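Local coordinates for Glyoxalase/bleomycin resistance protein/dioxygenase (PDB 3RRI), which belongs to the vicinal oxygen chelate superfamily and may act as a metal-dependent dioxygenase, though its specific reaction is not established, at residues 45-50 / 71-76; 110-115 / 124-129. One frame throughout, in Å; residues are numbered along the deposited sequence.

Interaction 1: residues 45-50 / 71-76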
ATOM      1  N   LEU A  45      25.069  -4.994  -1.369  1.00 18.50           N
ATOM      2  CA  LEU A  45      24.597  -4.145  -0.285  1.00 18.54           C
ATOM      3  C   LEU A  45      23.153  -3.782  -0.512  1.00 18.36           C
ATOM      4  O   LEU A  45      22.734  -3.558  -1.644  1.00 17.28           O
ATOM      5  CB  LEU A  45      25.407  -2.878  -0.261  1.00 18.86           C
ATOM      6  CG  LEU A  45      26.897  -2.997  -0.045  1.00 19.61           C
ATOM      7  CD1 LEU A  45      27.568  -1.657  -0.428  1.00 20.93           C
ATOM      8  CD2 LEU A  45      27.204  -3.363   1.371  1.00 20.68           C
ATOM      9  N   ASP A  46      22.399  -3.689   0.576  1.00 18.33           N
ATOM     10  CA  ASP A  46      21.077  -3.107   0.570  1.00 18.47           C
ATOM     11  C   ASP A  46      21.372  -1.621   0.842  1.00 18.30           C
ATOM     12  O   ASP A  46      21.707  -1.210   1.977  1.00 20.18           O
ATOM     13  CB  ASP A  46      20.182  -3.769   1.625  1.00 18.01           C
ATOM     14  CG  ASP A  46      18.913  -3.016   1.917  1.00 19.90           C
ATOM     15  OD1 ASP A  46      18.740  -1.870   1.445  1.00 18.42           O
ATOM     16  OD2 ASP A  46      18.045  -3.598   2.642  1.00 21.55           O
ATOM     17  N   PHE A  47      21.298  -0.859  -0.243  1.00 18.22           N
ATOM     18  CA  PHE A  47      21.642   0.556  -0.275  1.00 17.29           C
ATOM     19  C   PHE A  47      20.305   1.316  -0.304  1.00 17.24           C
ATOM     20  O   PHE A  47      19.712   1.554  -1.368  1.00 15.93           O
ATOM     21  CB  PHE A  47      22.516   0.832  -1.501  1.00 17.78           C
ATOM     22  CG  PHE A  47      22.847   2.289  -1.699  1.00 17.06           C
ATOM     23  CD1 PHE A  47      23.978   2.820  -1.121  1.00 18.46           C
ATOM     24  CD2 PHE A  47      22.090   3.078  -2.538  1.00 17.92           C
ATOM     25  CE1 PHE A  47      24.303   4.163  -1.337  1.00 16.99           C
ATOM     26  CE2 PHE A  47      22.400   4.403  -2.786  1.00 18.27           C
ATOM     27  CZ  PHE A  47      23.518   4.954  -2.157  1.00 18.40           C
ATOM     28  N   PHE A  48      19.784   1.672   0.882  1.00 18.24           N
ATOM     29  CA  PHE A  48      18.511   2.395   1.010  1.00 18.24           C
ATOM     30  C   PHE A  48      17.347   1.677   0.325  1.00 18.69           C
ATOM     31  O   PHE A  48      16.377   2.288  -0.109  1.00 18.40           O
ATOM     32  CB  PHE A  48      18.638   3.839   0.478  1.00 18.95           C
ATOM     33  CG  PHE A  48      19.676   4.656   1.183  1.00 19.07           C
ATOM     34  CD1 PHE A  48      19.305   5.472   2.232  1.00 19.14           C
ATOM     35  CD2 PHE A  48      21.008   4.605   0.833  1.00 19.18           C
ATOM     36  CE1 PHE A  48      20.281   6.230   2.904  1.00 18.88           C
ATOM     37  CE2 PHE A  48      21.980   5.377   1.506  1.00 21.43           C
ATOM     38  CZ  PHE A  48      21.577   6.198   2.531  1.00 21.60           C
ATOM     39  N   GLY A  49      17.456   0.349   0.258  1.00 18.48           N
ATOM     40  CA  GLY A  49      16.390  -0.479  -0.309  1.00 18.82           C
ATOM     41  C   GLY A  49      16.624  -0.878  -1.756  1.00 19.16           C
ATOM     42  O   GLY A  49      15.879  -1.717  -2.277  1.00 18.22           O
ATOM     43  N   ASP A  50      17.598  -0.264  -2.406  1.00 17.75           N
ATOM     44  CA  ASP A  50      18.061  -0.686  -3.759  1.00 17.87           C
ATOM     45  C   ASP A  50      19.336  -1.525  -3.562  1.00 17.14           C
ATOM     46  O   ASP A  50      19.795  -1.733  -2.429  1.00 17.09           O
ATOM     47  CB  ASP A  50      18.239   0.520  -4.651  1.00 17.75           C
ATOM     48  CG  ASP A  50      16.915   1.133  -5.013  1.00 19.84           C
ATOM     49  OD1 ASP A  50      16.075   0.463  -5.612  1.00 16.46           O
ATOM     50  OD2 ASP A  50      16.648   2.301  -4.698  1.00 17.58           O
ATOM     51  N   PHE A  71      25.725   8.763  -8.210  1.00 16.99           N
ATOM     52  CA  PHE A  71      24.477   8.062  -7.923  1.00 16.36           C
ATOM     53  C   PHE A  71      24.014   8.387  -6.528  1.00 17.06           C
ATOM     54  O   PHE A  71      24.817   8.866  -5.702  1.00 18.64           O
ATOM     55  CB  PHE A  71      24.669   6.535  -8.043  1.00 16.75           C
ATOM     56  CG  PHE A  71      25.593   5.950  -7.014  1.00 15.61           C
ATOM     57  CD1 PHE A  71      25.097   5.349  -5.846  1.00 16.55           C
ATOM     58  CD2 PHE A  71      26.966   5.963  -7.230  1.00 14.64           C
ATOM     59  CE1 PHE A  71      25.965   4.780  -4.891  1.00 16.90           C
ATOM     60  CE2 PHE A  71      27.847   5.417  -6.296  1.00 15.59           C
ATOM     61  CZ  PHE A  71      27.337   4.828  -5.106  1.00 15.95           C
ATOM     62  N   GLY A  72      22.786   8.050  -6.224  1.00 17.03           N
ATOM     63  CA  GLY A  72      22.302   8.156  -4.881  1.00 17.74           C
ATOM     64  C   GLY A  72      20.822   8.054  -4.815  1.00 18.60           C
ATOM     65  O   GLY A  72      20.190   7.416  -5.683  1.00 20.00           O
ATOM     66  N   ILE A  73      20.249   8.649  -3.783  1.00 17.95           N
ATOM     67  CA  ILE A  73      18.823   8.595  -3.501  1.00 17.02           C
ATOM     68  C   ILE A  73      18.247   9.990  -3.474  1.00 17.60           C
ATOM     69  O   ILE A  73      18.879  10.904  -2.915  1.00 17.41           O
ATOM     70  CB  ILE A  73      18.511   7.887  -2.168  1.00 16.59           C
ATOM     71  CG1 ILE A  73      19.215   6.525  -2.089  1.00 15.90           C
ATOM     72  CG2 ILE A  73      17.010   7.811  -1.949  1.00 17.00           C
ATOM     73  CD1 ILE A  73      18.748   5.443  -3.164  1.00 16.65           C
ATOM     74  N   THR A  74      17.061  10.159  -4.028  1.00 17.38           N
ATOM     75  CA  THR A  74      16.264  11.382  -3.887  1.00 16.84           C
ATOM     76  C   THR A  74      15.128  11.071  -2.942  1.00 17.92           C
ATOM     77  O   THR A  74      14.352  10.147  -3.142  1.00 18.69           O
ATOM     78  CB  THR A  74      15.766  11.873  -5.228  1.00 16.75           C
ATOM     79  OG1 THR A  74      16.883  12.071  -6.085  1.00 19.34           O
ATOM     80  CG2 THR A  74      14.885  13.145  -5.131  1.00 17.83           C
ATOM     81  N   PHE A  75      15.100  11.773  -1.810  1.00 17.94           N
ATOM     82  CA  PHE A  75      14.159  11.474  -0.767  1.00 18.39           C
ATOM     83  C   PHE A  75      12.904  12.321  -0.884  1.00 19.19           C
ATOM     84  O   PHE A  75      12.995  13.525  -1.055  1.00 19.09           O
ATOM     85  CB  PHE A  75      14.776  11.766   0.621  1.00 18.75           C
ATOM     86  CG  PHE A  75      15.931  10.898   0.954  1.00 17.91           C
ATOM     87  CD1 PHE A  75      15.729   9.558   1.326  1.00 18.48           C
ATOM     88  CD2 PHE A  75      17.231  11.379   0.884  1.00 17.22           C
ATOM     89  CE1 PHE A  75      16.812   8.759   1.611  1.00 17.32           C
ATOM     90  CE2 PHE A  75      18.306  10.577   1.182  1.00 18.67           C
ATOM     91  CZ  PHE A  75      18.101   9.260   1.517  1.00 17.85           C
ATOM     92  N   ARG A  76      11.733  11.699  -0.768  1.00 19.26           N
ATOM     93  CA  ARG A  76      10.476  12.451  -0.791  1.00 20.96           C
ATOM     94  C   ARG A  76      10.323  13.273   0.491  1.00 21.47           C
ATOM     95  O   ARG A  76       9.832  14.403   0.448  1.00 22.84           O
ATOM     96  CB  ARG A  76       9.229  11.572  -0.967  1.00 22.41           C
ATOM     97  CG  ARG A  76       7.988  12.432  -1.308  1.00 26.62           C
ATOM     98  CD  ARG A  76       6.874  11.636  -1.948  1.00 33.04           C
ATOM     99  NE  ARG A  76       7.294  10.895  -3.153  1.00 35.81           N
ATOM    100  CZ  ARG A  76       6.852  11.093  -4.401  1.00 37.48           C
ATOM    101  NH1 ARG A  76       5.959  12.050  -4.672  1.00 38.27           N
ATOM    102  NH2 ARG A  76       7.307  10.314  -5.395  1.00 37.50           N
TER

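Interaction 2: residues 110-115 / 124-129. With ACT (acetate ion), chain D.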
ATOM      1  N   HIS A 110      16.454  21.876  -5.852  1.00 25.77           N
ATOM      2  CA  HIS A 110      16.624  20.818  -4.865  1.00 24.48           C
ATOM      3  C   HIS A 110      17.844  21.052  -3.961  1.00 23.96           C
ATOM      4  O   HIS A 110      18.823  21.657  -4.417  1.00 23.14           O
ATOM      5  CB  HIS A 110      16.749  19.462  -5.574  1.00 25.79           C
ATOM      6  CG  HIS A 110      17.708  19.440  -6.733  1.00 24.80           C
ATOM      7  ND1 HIS A 110      17.388  19.922  -7.988  1.00 25.59           N
ATOM      8  CD2 HIS A 110      18.948  18.905  -6.845  1.00 26.46           C
ATOM      9  CE1 HIS A 110      18.400  19.709  -8.812  1.00 27.51           C
ATOM     10  NE2 HIS A 110      19.351  19.072  -8.148  1.00 28.18           N
ATOM     11  N   GLU A 111      17.761  20.605  -2.695  1.00 23.21           N
ATOM     12  CA  GLU A 111      18.923  20.543  -1.818  1.00 23.43           C
ATOM     13  C   GLU A 111      19.724  19.334  -2.201  1.00 22.93           C
ATOM     14  O   GLU A 111      19.146  18.300  -2.563  1.00 21.63           O
ATOM     15  CB  GLU A 111      18.519  20.460  -0.351  1.00 24.33           C
ATOM     16  CG  GLU A 111      17.697  21.646   0.185  1.00 27.68           C
ATOM     17  CD  GLU A 111      17.902  21.956   1.678  1.00 31.97           C
ATOM     18  OE1 GLU A 111      17.189  22.837   2.189  1.00 39.27           O
ATOM     19  OE2 GLU A 111      18.758  21.357   2.348  1.00 33.56           O
ATOM     20  N   THR A 112      21.049  19.424  -2.079  1.00 22.12           N
ATOM     21  CA  THR A 112      21.936  18.358  -2.511  1.00 22.33           C
ATOM     22  C   THR A 112      23.181  18.330  -1.617  1.00 21.65           C
ATOM     23  O   THR A 112      23.626  19.386  -1.135  1.00 21.58           O
ATOM     24  CB  THR A 112      22.374  18.618  -3.961  1.00 23.45           C
ATOM     25  OG1 THR A 112      23.269  17.608  -4.398  1.00 27.81           O
ATOM     26  CG2 THR A 112      23.107  19.936  -4.037  1.00 25.03           C
ATOM     27  N   PHE A 113      23.728  17.153  -1.354  1.00 19.53           N
ATOM     28  CA  PHE A 113      25.108  17.030  -0.882  1.00 19.34           C
ATOM     29  C   PHE A 113      25.731  15.807  -1.538  1.00 19.74           C
ATOM     30  O   PHE A 113      24.998  14.902  -1.950  1.00 19.60           O
ATOM     31  CB  PHE A 113      25.233  16.974   0.645  1.00 18.88           C
ATOM     32  CG  PHE A 113      24.497  15.833   1.297  1.00 17.77           C
ATOM     33  CD1 PHE A 113      25.140  14.640   1.601  1.00 17.87           C
ATOM     34  CD2 PHE A 113      23.165  15.964   1.667  1.00 18.28           C
ATOM     35  CE1 PHE A 113      24.478  13.636   2.265  1.00 16.71           C
ATOM     36  CE2 PHE A 113      22.501  14.923   2.294  1.00 20.35           C
ATOM     37  CZ  PHE A 113      23.167  13.772   2.585  1.00 17.93           C
ATOM     38  N   PHE A 114      27.042  15.834  -1.720  1.00 18.86           N
ATOM     39  CA  PHE A 114      27.778  14.718  -2.308  1.00 19.09           C
ATOM     40  C   PHE A 114      28.750  14.139  -1.297  1.00 19.37           C
ATOM     41  O   PHE A 114      29.561  14.881  -0.716  1.00 20.15           O
ATOM     42  CB  PHE A 114      28.618  15.177  -3.483  1.00 18.33           C
ATOM     43  CG  PHE A 114      27.864  15.469  -4.745  1.00 21.92           C
ATOM     44  CD1 PHE A 114      27.995  14.617  -5.836  1.00 21.58           C
ATOM     45  CD2 PHE A 114      27.091  16.591  -4.883  1.00 23.73           C
ATOM     46  CE1 PHE A 114      27.345  14.887  -7.039  1.00 21.38           C
ATOM     47  CE2 PHE A 114      26.409  16.851  -6.075  1.00 24.93           C
ATOM     48  CZ  PHE A 114      26.552  15.994  -7.161  1.00 23.80           C
ATOM     49  N   LEU A 115      28.705  12.832  -1.106  1.00 18.92           N
ATOM     50  CA  LEU A 115      29.712  12.077  -0.376  1.00 19.40           C
ATOM     51  C   LEU A 115      30.668  11.444  -1.388  1.00 20.61           C
ATOM     52  O   LEU A 115      30.380  11.427  -2.592  1.00 20.24           O
ATOM     53  CB  LEU A 115      29.078  10.988   0.480  1.00 19.87           C
ATOM     54  CG  LEU A 115      27.958  11.412   1.414  1.00 18.57           C
ATOM     55  CD1 LEU A 115      27.457  10.266   2.191  1.00 18.53           C
ATOM     56  CD2 LEU A 115      28.464  12.554   2.365  1.00 18.41           C
ATOM     57  N   GLU A 124      25.407  11.218  -4.560  1.00 19.29           N
ATOM     58  CA  GLU A 124      24.628  12.441  -4.400  1.00 19.19           C
ATOM     59  C   GLU A 124      23.269  12.134  -3.794  1.00 19.64           C
ATOM     60  O   GLU A 124      22.570  11.217  -4.239  1.00 18.52           O
ATOM     61  CB  GLU A 124      24.426  13.173  -5.714  1.00 19.12           C
ATOM     62  CG  GLU A 124      23.681  14.500  -5.510  1.00 19.89           C
ATOM     63  CD  GLU A 124      23.225  15.199  -6.782  1.00 22.85           C
ATOM     64  OE1 GLU A 124      23.080  14.532  -7.840  1.00 23.72           O
ATOM     65  OE2 GLU A 124      23.002  16.444  -6.715  1.00 24.72           O
ATOM     66  N   PHE A 125      22.879  12.884  -2.767  1.00 17.59           N
ATOM     67  CA  PHE A 125      21.568  12.769  -2.163  1.00 17.42           C
ATOM     68  C   PHE A 125      20.832  14.054  -2.371  1.00 18.87           C
ATOM     69  O   PHE A 125      21.458  15.116  -2.285  1.00 19.22           O
ATOM     70  CB  PHE A 125      21.669  12.384  -0.688  1.00 17.73           C
ATOM     71  CG  PHE A 125      22.362  11.079  -0.494  1.00 18.08           C
ATOM     72  CD1 PHE A 125      21.633   9.890  -0.641  1.00 16.78           C
ATOM     73  CD2 PHE A 125      23.708  11.000  -0.268  1.00 20.15           C
ATOM     74  CE1 PHE A 125      22.257   8.654  -0.520  1.00 18.05           C
ATOM     75  CE2 PHE A 125      24.323   9.758  -0.139  1.00 19.25           C
ATOM     76  CZ  PHE A 125      23.592   8.583  -0.285  1.00 18.91           C
ATOM     77  N   LYS A 126      19.544  13.970  -2.683  1.00 18.39           N
ATOM     78  CA  LYS A 126      18.770  15.125  -3.084  1.00 19.02           C
ATOM     79  C   LYS A 126      17.414  15.172  -2.377  1.00 19.13           C
ATOM     80  O   LYS A 126      16.872  14.161  -1.968  1.00 18.84           O
ATOM     81  CB  LYS A 126      18.491  15.116  -4.603  1.00 20.23           C
ATOM     82  CG  LYS A 126      19.700  15.157  -5.499  1.00 21.26           C
ATOM     83  CD  LYS A 126      19.327  15.464  -6.967  1.00 21.00           C
ATOM     84  CE  LYS A 126      18.941  14.149  -7.704  1.00 24.99           C
ATOM     85  NZ  LYS A 126      18.826  14.376  -9.207  1.00 27.42           N
ATOM     86  N   TYR A 127      16.885  16.379  -2.247  1.00 18.63           N
ATOM     87  CA  TYR A 127      15.522  16.608  -1.858  1.00 19.15           C
ATOM     88  C   TYR A 127      14.943  17.727  -2.717  1.00 19.48           C
ATOM     89  O   TYR A 127      15.495  18.841  -2.728  1.00 19.84           O
ATOM     90  CB  TYR A 127      15.443  17.003  -0.368  1.00 19.40           C
ATOM     91  CG  TYR A 127      14.105  17.528   0.017  1.00 20.97           C
ATOM     92  CD1 TYR A 127      13.056  16.670   0.264  1.00 21.28           C
ATOM     93  CD2 TYR A 127      13.855  18.916   0.089  1.00 21.97           C
ATOM     94  CE1 TYR A 127      11.832  17.116   0.601  1.00 22.80           C
ATOM     95  CE2 TYR A 127      12.603  19.372   0.412  1.00 23.14           C
ATOM     96  CZ  TYR A 127      11.586  18.472   0.650  1.00 24.07           C
ATOM     97  OH  TYR A 127      10.317  18.904   0.982  1.00 26.68           O
ATOM     98  N   TYR A 128      13.831  17.473  -3.423  1.00 19.28           N
ATOM     99  CA  TYR A 128      13.177  18.446  -4.276  1.00 19.25           C
ATOM    100  C   TYR A 128      12.029  19.107  -3.533  1.00 20.03           C
ATOM    101  O   TYR A 128      11.212  18.448  -2.887  1.00 19.77           O
ATOM    102  CB  TYR A 128      12.636  17.798  -5.592  1.00 19.35           C
ATOM    103  CG  TYR A 128      13.718  17.441  -6.587  1.00 18.69           C
ATOM    104  CD1 TYR A 128      14.014  18.278  -7.641  1.00 19.62           C
ATOM    105  CD2 TYR A 128      14.427  16.245  -6.463  1.00 19.13           C
ATOM    106  CE1 TYR A 128      15.009  17.967  -8.551  1.00 19.97           C
ATOM    107  CE2 TYR A 128      15.437  15.900  -7.376  1.00 19.16           C
ATOM    108  CZ  TYR A 128      15.710  16.754  -8.431  1.00 21.59           C
ATOM    109  OH  TYR A 128      16.705  16.391  -9.316  1.00 21.70           O
ATOM    110  N   PHE A 129      11.946  20.434  -3.673  1.00 21.82           N
ATOM    111  CA  PHE A 129      10.898  21.226  -3.044  1.00 21.88           C
ATOM    112  C   PHE A 129       9.505  20.959  -3.637  1.00 20.98           C
ATOM    113  O   PHE A 129       8.493  20.987  -2.928  1.00 22.45           O
ATOM    114  CB  PHE A 129      11.310  22.706  -3.054  1.00 22.72           C
ATOM    115  CG  PHE A 129      12.502  22.975  -2.180  1.00 24.24           C
ATOM    116  CD1 PHE A 129      12.345  23.047  -0.816  1.00 27.98           C
ATOM    117  CD2 PHE A 129      13.781  23.027  -2.701  1.00 26.96           C
ATOM    118  CE1 PHE A 129      13.447  23.239   0.018  1.00 30.45           C
ATOM    119  CE2 PHE A 129      14.894  23.198  -1.871  1.00 30.18           C
ATOM    120  CZ  PHE A 129      14.713  23.312  -0.516  1.00 29.81           C
TER
HETATM  121  C   ACT D 134      18.270  17.273 -12.212  1.00 33.19           C
HETATM  122  O   ACT D 134      17.437  17.827 -11.425  1.00 32.91           O
HETATM  123  OXT ACT D 134      18.788  16.178 -11.859  1.00 34.24           O
HETATM  124  CH3 ACT D 134      18.612  17.895 -13.528  1.00 31.81           C

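Interaction 1: residues 45-50 / 71-76
Phe47 and Phe48 meet Phe71, Ile73 and Phe75 across two strand segments, 45-47 and 71-74, whose axes stay 10.6 Å apart at 46° and exchange no hydrogen bond. Side chains fill most of the gap, and the CA of Gly72 also meets the edge of the Phe47 ring. Phe47 has CG anti to its backbone N (chi1 175°), beside the carbonyl carbon. Its CZ comes to 3.7 Å from Phe71 CE1, at the edge of the Phe71 ring. The two rings are obliquely set. Next to it on the same ring, Phe47 CE2 lies 3.8 Å from Ile73 CD1, the two side chains sliding past each other in opposite directions. Phe48 packs back on its neighbour: its CD2 sits 3.7 Å above the plane of the Phe47 ring, over the centre. Phe48 CB also rests 3.8 Å from Ile73 CG1. Phe48 and Phe75 form an offset edge-to-face pair, with Phe75 giving the edge and planes at 66°. The two rings come closest at Phe75 CZ and Phe48 CE1, 4.0 Å apart. Phe47 and Phe48 sit on a type I' turn that runs from Phe47 to Asp50. Asp46, just before the turn, accepts from Gly49 N through OD1 at 2.8 Å, an Asx motif. Asp50 OD2 also comes near Ile73 CD1; the carboxylate itself is bound by Phe11 N and by Arg5 of its own chain and of the second subunit. The contact is a hydrophobic seam between the sheet holding strand 42-47 and the one holding strand 70-74. Helix 78-90 closes one side, with Leu84 against both Phe48 and Phe75, while Leu52 of strand 50-56 touches Phe47 and Phe71.

Interaction 2: residues 110-115 / 124-129
Thr112 OG1 donates a short hydrogen bond, 2.6 Å, to Glu124 OE2, which receives it on the anti lone pair. Glu124 reaches across with CG anti to its backbone N (chi1 -176°) and the chain extended beyond. Its CG lies over one face of the Phe114 ring, offset toward the rim, and its CD stands 3.4 Å from Phe114 CZ. The planes of the carboxylate and the Phe114 ring are 22° apart, near parallel. Further along, Lys126 NZ donates to Tyr128 OH at 2.9 Å, and Tyr128 OH donates to an acetate oxygen, ACT O, at 2.7 Å. Lys126 NZ also bonds Gln51 of the second subunit. His110 lies alongside Tyr128, pointing the same way. Its CB is over the centre of the Tyr128 ring, 3.7 Å from the centroid, while Tyr128 OH lies over the centre of the imidazole. Glu108 O holds His110 ND1. Backbone bonds join Glu111 with Tyr127 and Phe113 with Phe125 in both directions, in the antiparallel hairpin of strands 110-116 and 122-128. On the face away from Thr112 and Glu124, Phe125 CB packs over the Phe113 ring, 4.2 Å from its centroid. Leu115 CD1 meets Phe125 CE2, and Glu111 CG rests against Phe129 CZ at 3.5 Å. Phe113 and Phe125 turn their rings to helix 78-90, on a face that also bears Glu111 and Tyr127. The other face gathers His110, Thr112, Glu124, Lys126 and Tyr128, with Phe114 beside Glu124. The acetate, probably from the crystallisation liquor and also held by Arg37 of the second subunit, is consistent with a place for a small anion there.

The centres of the two interactions are 12 Å apart, and interaction 1 closes before interaction 2 opens along the chain. They share one sheet: strand 70-74 runs parallel beside strand 122-128, which pairs antiparallel with strand 110-116. Phe71 O and Glu124 N, 2.7 Å apart, and Phe75 N and Lys126 O, 3.0 Å apart, probably hydrogen-bond between them. Interaction 2 thus builds the hairpin inside this sheet, while interaction 1 joins its strand 70-74 to the chain's other sheet. The rings of Phe48 and Phe125 also meet, so the two contacts touch through side chains as well as through the sheet. Both interactions touch the second subunit, where residues 71-74 pair with a strand of that chain, so the sheet continues across the interface.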